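Local coordinates for protein putative isohexenylglutaconyl-CoA hydratase (Pseudomonas aeruginosa, PDB 4ZU2) that probably hydrates isohexenylglutaconyl-CoA in the breakdown of acyclic terpenes such as citronellate, as a trimeric member of the crotonase (enoyl-CoA hydratase/isomerase) family, at residues C122-A127 / V154-L159; R175-L178 / L182-F185; Q99-L104 / A214-L219. All coordinates share one frame; numbering follows the deposited sequence.

Interaction 1: residues C122-A127 / V154-L159; sequences CVSDVA and VRRIGL
Arg156 leaves its helix with CG anti to the backbone N (chi1 -173°), bends once at chi2, and then runs nearly straight to segment 122-127. On the way it passes Cys122, whose SG stands anti to the carbonyl carbon and beside the backbone N. The aliphatic part of the arginine lies alongside this cysteine. Arg156 CB is 4.0 Å from Cys122 SG, and Arg156 CD is 3.3 Å from Cys122 O. Further out, one face of the guanidinium is met by Cys122 CA, which sits 3.5 Å above the plane and offset toward its rim.

The polar end is gripped at its edge. Arg156 NH1 donates to Ser124 O over 2.8 Å, with an N-H...O angle of 163°. The acceptor lies in the guanidinium plane, and the donor meets a lone pair in the carbonyl plane. Arg156 NH1 also comes within 3.2 Å of Cys122 O. On the other terminal nitrogen, Ala127 CB lies 3.6 Å from Arg156 NH2, near the plane. Ser124 OG lies 3.2 Å from Arg156 NH2 and is hydrogen-bonded to Ala121 O. Arg156 NE is hydrogen-bonded to Leu182 O, so two of the guanidinium nitrogens, NH1 and NE, are held by main-chain oxygens, which should fix its rotation. All the touching residues are buried.

Arg163 of the second subunit packs on Arg156 and forms a salt bridge with Asp125. Residues 122-125 link helix 116-121 to strand 126-130 of the main sheet, so the arginine ties the end of helix 149-157 to the start of that strand. Strands 104-109 and 185-187 flank strand 126-130 in the sheet.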
loop_
_atom_site.group_PDB
_atom_site.type_symbol
_atom_site.label_atom_id
_atom_site.label_comp_id
_atom_site.label_asym_id
_atom_site.label_seq_id
_atom_site.Cartn_x
_atom_site.Cartn_y
_atom_site.Cartn_z
ATOM N N CYS A 122 -0.564 -0.965 15.035
ATOM C CA CYS A 122 -0.361 -1.348 13.654
ATOM C C CYS A 122 -0.987 -2.678 13.328
ATOM O O CYS A 122 -1.055 -3.036 12.169
ATOM C CB CYS A 122 1.135 -1.427 13.350
ATOM S SG CYS A 122 1.993 0.107 13.083
ATOM N N VAL A 123 -1.417 -3.423 14.343
ATOM C CA VAL A 123 -2.010 -4.740 14.110
ATOM C C VAL A 123 -3.491 -4.822 14.493
ATOM O O VAL A 123 -4.071 -5.916 14.595
ATOM C CB VAL A 123 -1.204 -5.875 14.796
ATOM C CG1 VAL A 123 0.267 -5.774 14.400
ATOM C CG2 VAL A 123 -1.363 -5.848 16.283
ATOM N N SER A 124 -4.101 -3.668 14.705
ATOM C CA SER A 124 -5.537 -3.623 14.956
ATOM C C SER A 124 -6.334 -3.688 13.618
ATOM O O SER A 124 -5.860 -3.214 12.570
ATOM C CB SER A 124 -5.888 -2.349 15.740
ATOM O OG SER A 124 -5.537 -1.192 15.005
ATOM N N ASP A 125 -7.531 -4.263 13.661
ATOM C CA ASP A 125 -8.492 -4.140 12.543
ATOM C C ASP A 125 -9.102 -2.723 12.465
ATOM O O ASP A 125 -9.356 -2.215 11.395
ATOM C CB ASP A 125 -9.616 -5.160 12.653
ATOM C CG ASP A 125 -9.117 -6.581 12.696
ATOM O OD1 ASP A 125 -8.327 -6.945 11.801
ATOM O OD2 ASP A 125 -9.512 -7.320 13.616
ATOM N N VAL A 126 -9.291 -2.097 13.612
ATOM C CA VAL A 126 -9.780 -0.732 13.696
ATOM C C VAL A 126 -9.044 0.045 14.820
ATOM O O VAL A 126 -9.017 -0.357 15.991
ATOM C CB VAL A 126 -11.334 -0.714 13.906
ATOM C CG1 VAL A 126 -11.914 0.719 13.778
ATOM C CG2 VAL A 126 -12.005 -1.618 12.906
ATOM N N ALA A 127 -8.394 1.126 14.428
ATOM C CA ALA A 127 -7.754 2.069 15.359
ATOM C C ALA A 127 -8.493 3.423 15.343
ATOM O O ALA A 127 -8.743 4.021 14.268
ATOM C CB ALA A 127 -6.353 2.279 14.980
ATOM N N VAL A 154 5.297 -1.490 7.771
ATOM C CA VAL A 154 5.297 -1.481 6.303
ATOM C C VAL A 154 3.945 -2.038 5.825
ATOM O O VAL A 154 3.306 -1.467 4.955
ATOM C CB VAL A 154 6.460 -2.328 5.750
ATOM C CG1 VAL A 154 6.379 -2.441 4.218
ATOM C CG2 VAL A 154 7.773 -1.764 6.233
ATOM N N ARG A 155 3.470 -3.114 6.456
ATOM C CA ARG A 155 2.128 -3.630 6.158
ATOM C C ARG A 155 1.048 -2.581 6.484
ATOM O O ARG A 155 0.052 -2.473 5.779
ATOM C CB ARG A 155 1.871 -4.945 6.904
ATOM C CG ARG A 155 2.464 -6.135 6.180
ATOM C CD ARG A 155 2.798 -7.333 7.039
ATOM N NE ARG A 155 3.931 -8.002 6.388
ATOM C CZ ARG A 155 4.001 -9.285 6.083
ATOM N NH1 ARG A 155 3.020 -10.124 6.415
ATOM N NH2 ARG A 155 5.076 -9.741 5.450
ATOM N N ARG A 156 1.282 -1.773 7.510
ATOM C CA ARG A 156 0.264 -0.877 8.012
ATOM C C ARG A 156 -0.004 0.300 7.050
ATOM O O ARG A 156 -1.130 0.498 6.628
ATOM C CB ARG A 156 0.630 -0.350 9.398
ATOM C CG ARG A 156 -0.500 0.470 10.024
ATOM C CD ARG A 156 -1.670 -0.393 10.358
ATOM N NE ARG A 156 -2.663 0.301 11.154
ATOM C CZ ARG A 156 -3.671 -0.296 11.763
ATOM N NH1 ARG A 156 -3.830 -1.599 11.647
ATOM N NH2 ARG A 156 -4.549 0.416 12.447
ATOM N N ILE A 157 1.048 0.998 6.660
ATOM C CA ILE A 157 0.956 2.262 5.946
ATOM C C ILE A 157 1.802 2.302 4.674
ATOM O O ILE A 157 1.793 3.306 3.970
ATOM C CB ILE A 157 1.441 3.426 6.875
ATOM C CG1 ILE A 157 2.905 3.247 7.246
ATOM C CG2 ILE A 157 0.603 3.512 8.137
ATOM C CD1 ILE A 157 3.421 4.302 8.212
ATOM N N GLY A 158 2.575 1.239 4.423
ATOM C CA GLY A 158 3.417 1.122 3.246
ATOM C C GLY A 158 4.867 1.530 3.474
ATOM O O GLY A 158 5.166 2.328 4.362
ATOM N N LEU A 159 5.780 0.976 2.666
ATOM C CA LEU A 159 7.195 1.302 2.772
ATOM C C LEU A 159 7.462 2.818 2.771
ATOM O O LEU A 159 8.369 3.320 3.453
ATOM C CB LEU A 159 7.958 0.661 1.632
ATOM C CG LEU A 159 9.466 0.935 1.559
ATOM C CD1 LEU A 159 10.216 0.236 2.719
ATOM C CD2 LEU A 159 10.029 0.444 0.243
#

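Interaction 2: residues R175-L178 / L182-F185; sequences REAL and LVHF
Ala177 and the pair Leu182-Val183 form the tight, buried part of this contact. Ala177 O takes two backbone N-H groups. Leu182 N approaches nearly along the C=O axis at 2.8 Å from Ala177 O, with a bent N-H...O angle of 138°. Val183 N lies 3.1 Å from the same Ala177 O, comes from above the carbonyl plane and is straighter, at 157°. The side chains close in around these bonds. Ala177 CB meets Leu182 CB at 4.0 Å and Val183 CG2 at 3.9 Å. The valine methyl is placed by chi1: CG1 stands anti to the carbonyl carbon, which leaves CG2 between the backbone N and the carbonyl carbon. From there Val183 CG2 lies over the helix backbone, 3.5 Å from Leu178 N. Phe135 of strand 134-136 packs on both Ala177 and Leu182.

The Leu178 side is the more open one: this residue is partly exposed. Its CB bond does not aim at the loop, but the branch end comes back to it. Leu178 CD2 rests 3.4 Å from Val183 O and close to His184 O, so it touches main-chain oxygens more than side chains. Arg179 of the second subunit packs on this leucine. The His184 and Phe185 side chains start away from the helix. His184 uses ND1 for Ala127 N and NE2 for Thr160 O of the second subunit.

The chemistry is that of a turn back from a short helix. A single carbonyl near the helix end receives two N-H groups from the returning chain, and apolar side chains pack around them. This probably helps to set how the chain leaves helix 174-179 and enters strand 185-187.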
loop_
_atom_site.group_PDB
_atom_site.type_symbol
_atom_site.label_atom_id
_atom_site.label_comp_id
_atom_site.label_asym_id
_atom_site.label_seq_id
_atom_site.Cartn_x
_atom_site.Cartn_y
_atom_site.Cartn_z
ATOM N N ARG A 175 -4.195 13.487 13.888
ATOM C CA ARG A 175 -4.807 13.925 12.638
ATOM C C ARG A 175 -3.869 13.432 11.544
ATOM O O ARG A 175 -4.309 12.948 10.530
ATOM C CB ARG A 175 -4.997 15.459 12.551
ATOM C CG ARG A 175 -5.865 16.161 13.652
ATOM C CD ARG A 175 -7.410 16.013 13.465
ATOM N NE ARG A 175 -8.156 17.143 14.040
ATOM C CZ ARG A 175 -9.330 17.080 14.691
ATOM N NH1 ARG A 175 -9.971 15.941 14.900
ATOM N NH2 ARG A 175 -9.858 18.209 15.174
ATOM N N GLU A 176 -2.572 13.535 11.791
ATOM C CA GLU A 176 -1.572 13.012 10.890
ATOM C C GLU A 176 -1.664 11.490 10.756
ATOM O O GLU A 176 -1.322 10.949 9.695
ATOM C CB GLU A 176 -0.178 13.401 11.374
ATOM C CG GLU A 176 0.952 12.704 10.643
ATOM C CD GLU A 176 1.800 13.599 9.812
ATOM O OE1 GLU A 176 1.520 13.701 8.607
ATOM O OE2 GLU A 176 2.765 14.172 10.340
ATOM N N ALA A 177 -2.122 10.794 11.799
ATOM C CA ALA A 177 -2.065 9.336 11.771
ATOM C C ALA A 177 -3.213 8.785 10.966
ATOM O O ALA A 177 -3.121 7.705 10.423
ATOM C CB ALA A 177 -2.056 8.751 13.136
ATOM N N LEU A 178 -4.296 9.550 10.915
ATOM C CA LEU A 178 -5.402 9.315 10.010
ATOM C C LEU A 178 -4.995 9.579 8.555
ATOM O O LEU A 178 -5.372 8.844 7.635
ATOM C CB LEU A 178 -6.542 10.243 10.414
ATOM C CG LEU A 178 -7.978 9.983 9.959
ATOM C CD1 LEU A 178 -8.396 11.071 8.999
ATOM C CD2 LEU A 178 -8.154 8.597 9.361
ATOM N N LEU A 182 -2.589 5.247 9.254
ATOM C CA LEU A 182 -2.097 4.489 10.408
ATOM C C LEU A 182 -3.253 4.081 11.295
ATOM O O LEU A 182 -3.275 2.997 11.905
ATOM C CB LEU A 182 -1.099 5.346 11.204
ATOM C CG LEU A 182 -0.518 4.658 12.434
ATOM C CD1 LEU A 182 -0.122 3.218 12.143
ATOM C CD2 LEU A 182 0.711 5.448 12.940
ATOM N N VAL A 183 -4.222 4.984 11.384
ATOM C CA VAL A 183 -5.451 4.728 12.121
ATOM C C VAL A 183 -6.627 5.058 11.187
ATOM O O VAL A 183 -6.446 5.722 10.140
ATOM C CB VAL A 183 -5.495 5.576 13.416
ATOM C CG1 VAL A 183 -4.240 5.308 14.279
ATOM C CG2 VAL A 183 -5.640 7.094 13.081
ATOM N N HIS A 184 -7.810 4.582 11.560
ATOM C CA HIS A 184 -9.012 4.665 10.725
ATOM C C HIS A 184 -9.923 5.851 11.057
ATOM O O HIS A 184 -10.682 6.276 10.209
ATOM C CB HIS A 184 -9.828 3.385 10.882
ATOM C CG HIS A 184 -9.141 2.144 10.399
ATOM N ND1 HIS A 184 -8.432 1.319 11.236
ATOM C CD2 HIS A 184 -9.087 1.578 9.166
ATOM C CE1 HIS A 184 -7.952 0.300 10.540
ATOM N NE2 HIS A 184 -8.343 0.428 9.288
ATOM N N PHE A 185 -9.870 6.344 12.296
ATOM C CA PHE A 185 -10.620 7.515 12.734
ATOM C C PHE A 185 -9.782 8.372 13.708
ATOM O O PHE A 185 -9.042 7.839 14.560
ATOM C CB PHE A 185 -11.870 7.078 13.512
ATOM C CG PHE A 185 -12.753 6.077 12.783
ATOM C CD1 PHE A 185 -13.572 6.480 11.725
ATOM C CD2 PHE A 185 -12.801 4.751 13.189
ATOM C CE1 PHE A 185 -14.393 5.560 11.071
ATOM C CE2 PHE A 185 -13.613 3.842 12.550
ATOM C CZ PHE A 185 -14.413 4.243 11.485
#

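Interaction 3: residues Q99-L104 / A214-L219; sequences QAAPQL and ATKALL
Lys216 reaches from its helix to segment 99-104 and ends among backbone oxygens. Lys216 NZ donates to Ala101 O at 2.7 Å, with the donor in the carbonyl plane. Lys216 NZ also donates to Gln103 O at 2.9 Å, at a C=O...N angle of 166°. The last methylenes share this setting. Lys216 CE lies 3.3 Å from Gln99 O, and Lys216 CD passes 3.1 Å from Ala101 O.

The chain is extended throughout: CG is anti to the backbone N (chi1 179°), and every later torsion is also near 180°. The full length of the lysine thus spans the gap between helix and loop, where the nearest CA atoms, those of Pro102 and Lys216, are 7.0 Å apart. A third partner, Asp125 OD2, forms a salt bridge with NZ. Two carbonyls and a carboxylate therefore surround the buried ammonium, which probably keeps it charged.

In the next shell, Gln103 NE2 is hydrogen-bonded to Val46 O and Val52 O, which helps to hold the loop that offers Gln103 O. Gln99 OE1 is hydrogen-bonded to Arg163 of the second subunit. Segment 99-104 carries the chain from helix 81-99 into strand 104-109 of the main sheet, and helix 209-221 lies against this segment. Helix 227-242 packs on helix 209-221 through Ala214 and Leu218.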
loop_
_atom_site.group_PDB
_atom_site.type_symbol
_atom_site.label_atom_id
_atom_site.label_comp_id
_atom_site.label_asym_id
_atom_site.label_seq_id
_atom_site.Cartn_x
_atom_site.Cartn_y
_atom_site.Cartn_z
ATOM N N GLN A 99 -2.369 -9.554 15.595
ATOM C CA GLN A 99 -2.641 -9.389 14.162
ATOM C C GLN A 99 -3.538 -10.501 13.631
ATOM O O GLN A 99 -4.467 -10.261 12.843
ATOM C CB GLN A 99 -1.327 -9.384 13.359
ATOM C CG GLN A 99 -1.474 -9.230 11.801
ATOM C CD GLN A 99 -1.504 -7.790 11.356
ATOM O OE1 GLN A 99 -2.139 -6.951 11.986
ATOM N NE2 GLN A 99 -0.751 -7.477 10.305
ATOM N N ALA A 100 -3.274 -11.709 14.084
ATOM C CA ALA A 100 -3.951 -12.874 13.537
ATOM C C ALA A 100 -5.111 -13.337 14.397
ATOM O O ALA A 100 -5.685 -14.379 14.129
ATOM C CB ALA A 100 -2.924 -14.026 13.296
ATOM N N ALA A 101 -5.484 -12.555 15.409
ATOM C CA ALA A 101 -6.646 -12.895 16.239
ATOM C C ALA A 101 -7.959 -13.021 15.433
ATOM O O ALA A 101 -8.275 -12.127 14.658
ATOM C CB ALA A 101 -6.842 -11.840 17.355
ATOM N N PRO A 102 -8.734 -14.115 15.650
ATOM C CA PRO A 102 -10.030 -14.353 14.981
ATOM C C PRO A 102 -11.086 -13.257 15.212
ATOM O O PRO A 102 -11.930 -12.987 14.335
ATOM C CB PRO A 102 -10.489 -15.684 15.589
ATOM C CG PRO A 102 -9.172 -16.392 15.933
ATOM C CD PRO A 102 -8.290 -15.313 16.410
ATOM N N GLN A 103 -10.991 -12.634 16.379
ATOM C CA GLN A 103 -11.767 -11.456 16.763
ATOM C C GLN A 103 -11.424 -10.214 15.973
ATOM O O GLN A 103 -10.278 -10.053 15.521
ATOM C CB GLN A 103 -11.425 -11.086 18.234
ATOM C CG GLN A 103 -11.913 -12.045 19.305
ATOM C CD GLN A 103 -11.037 -13.250 19.489
ATOM O OE1 GLN A 103 -9.835 -13.225 19.197
ATOM N NE2 GLN A 103 -11.640 -14.332 19.988
ATOM N N LEU A 104 -12.397 -9.302 15.893
ATOM C CA LEU A 104 -12.125 -7.898 15.572
ATOM C C LEU A 104 -11.347 -7.247 16.762
ATOM O O LEU A 104 -11.749 -7.363 17.913
ATOM C CB LEU A 104 -13.428 -7.137 15.329
ATOM C CG LEU A 104 -13.311 -5.748 14.706
ATOM C CD1 LEU A 104 -13.128 -5.810 13.203
ATOM C CD2 LEU A 104 -14.536 -4.853 15.045
ATOM N N ALA A 214 -12.701 -16.541 9.325
ATOM C CA ALA A 214 -12.257 -17.042 8.023
ATOM C C ALA A 214 -11.832 -15.914 7.092
ATOM O O ALA A 214 -10.794 -15.989 6.416
ATOM C CB ALA A 214 -13.366 -17.782 7.391
ATOM N N THR A 215 -12.645 -14.853 7.070
ATOM C CA THR A 215 -12.372 -13.729 6.217
ATOM C C THR A 215 -11.052 -13.020 6.555
ATOM O O THR A 215 -10.334 -12.576 5.645
ATOM C CB THR A 215 -13.513 -12.675 6.245
ATOM O OG1 THR A 215 -14.729 -13.240 5.759
ATOM C CG2 THR A 215 -13.155 -11.495 5.338
ATOM N N LYS A 216 -10.789 -12.846 7.842
ATOM C CA LYS A 216 -9.589 -12.157 8.329
ATOM C C LYS A 216 -8.300 -12.968 7.969
ATOM O O LYS A 216 -7.296 -12.414 7.519
ATOM C CB LYS A 216 -9.717 -11.937 9.835
ATOM C CG LYS A 216 -8.551 -11.268 10.457
ATOM C CD LYS A 216 -8.824 -10.910 11.899
ATOM C CE LYS A 216 -7.734 -10.008 12.442
ATOM N NZ LYS A 216 -7.978 -9.599 13.866
ATOM N N ALA A 217 -8.355 -14.281 8.101
ATOM C CA ALA A 217 -7.228 -15.122 7.665
ATOM C C ALA A 217 -6.891 -14.991 6.185
ATOM O O ALA A 217 -5.732 -14.959 5.818
ATOM C CB ALA A 217 -7.509 -16.565 7.980
ATOM N N LEU A 218 -7.917 -14.931 5.329
ATOM C CA LEU A 218 -7.723 -14.795 3.888
ATOM C C LEU A 218 -7.036 -13.491 3.555
ATOM O O LEU A 218 -6.191 -13.440 2.680
ATOM C CB LEU A 218 -9.081 -14.812 3.135
ATOM C CG LEU A 218 -9.793 -16.148 3.038
ATOM C CD1 LEU A 218 -11.209 -15.969 2.435
ATOM C CD2 LEU A 218 -8.936 -17.133 2.228
ATOM N N LEU A 219 -7.486 -12.420 4.190
ATOM C CA LEU A 219 -6.918 -11.082 3.951
ATOM C C LEU A 219 -5.447 -11.052 4.340
ATOM O O LEU A 219 -4.607 -10.471 3.679
ATOM C CB LEU A 219 -7.696 -10.032 4.776
ATOM C CG LEU A 219 -9.176 -9.828 4.387
ATOM C CD1 LEU A 219 -9.965 -9.133 5.494
ATOM C CD2 LEU A 219 -9.287 -9.057 3.064
#

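Overall arrangement
From the N terminus, the chain first reaches 99-104, between helix 81-99 and strand 104-109. Its partner 214-219 comes more than a hundred residues later, so interaction 3 closes the longest loop. Both other contacts fall within that loop. Interaction 1 closes first. Interaction 2 then follows in series as a short return. None of them cross. Interaction 1 touches both others, through the Asp125-Lys216 salt bridge and the Arg156-Leu182 hydrogen bond. Interactions 2 and 3 stay about 8 Å apart at their nearest atoms. Interactions 1 and 3 tie lead-ins of main-sheet strands to helices 149-157 and 209-221, and interaction 2 ties helix 174-179 to the lead-in of strand 185-187. All three touch the second subunit.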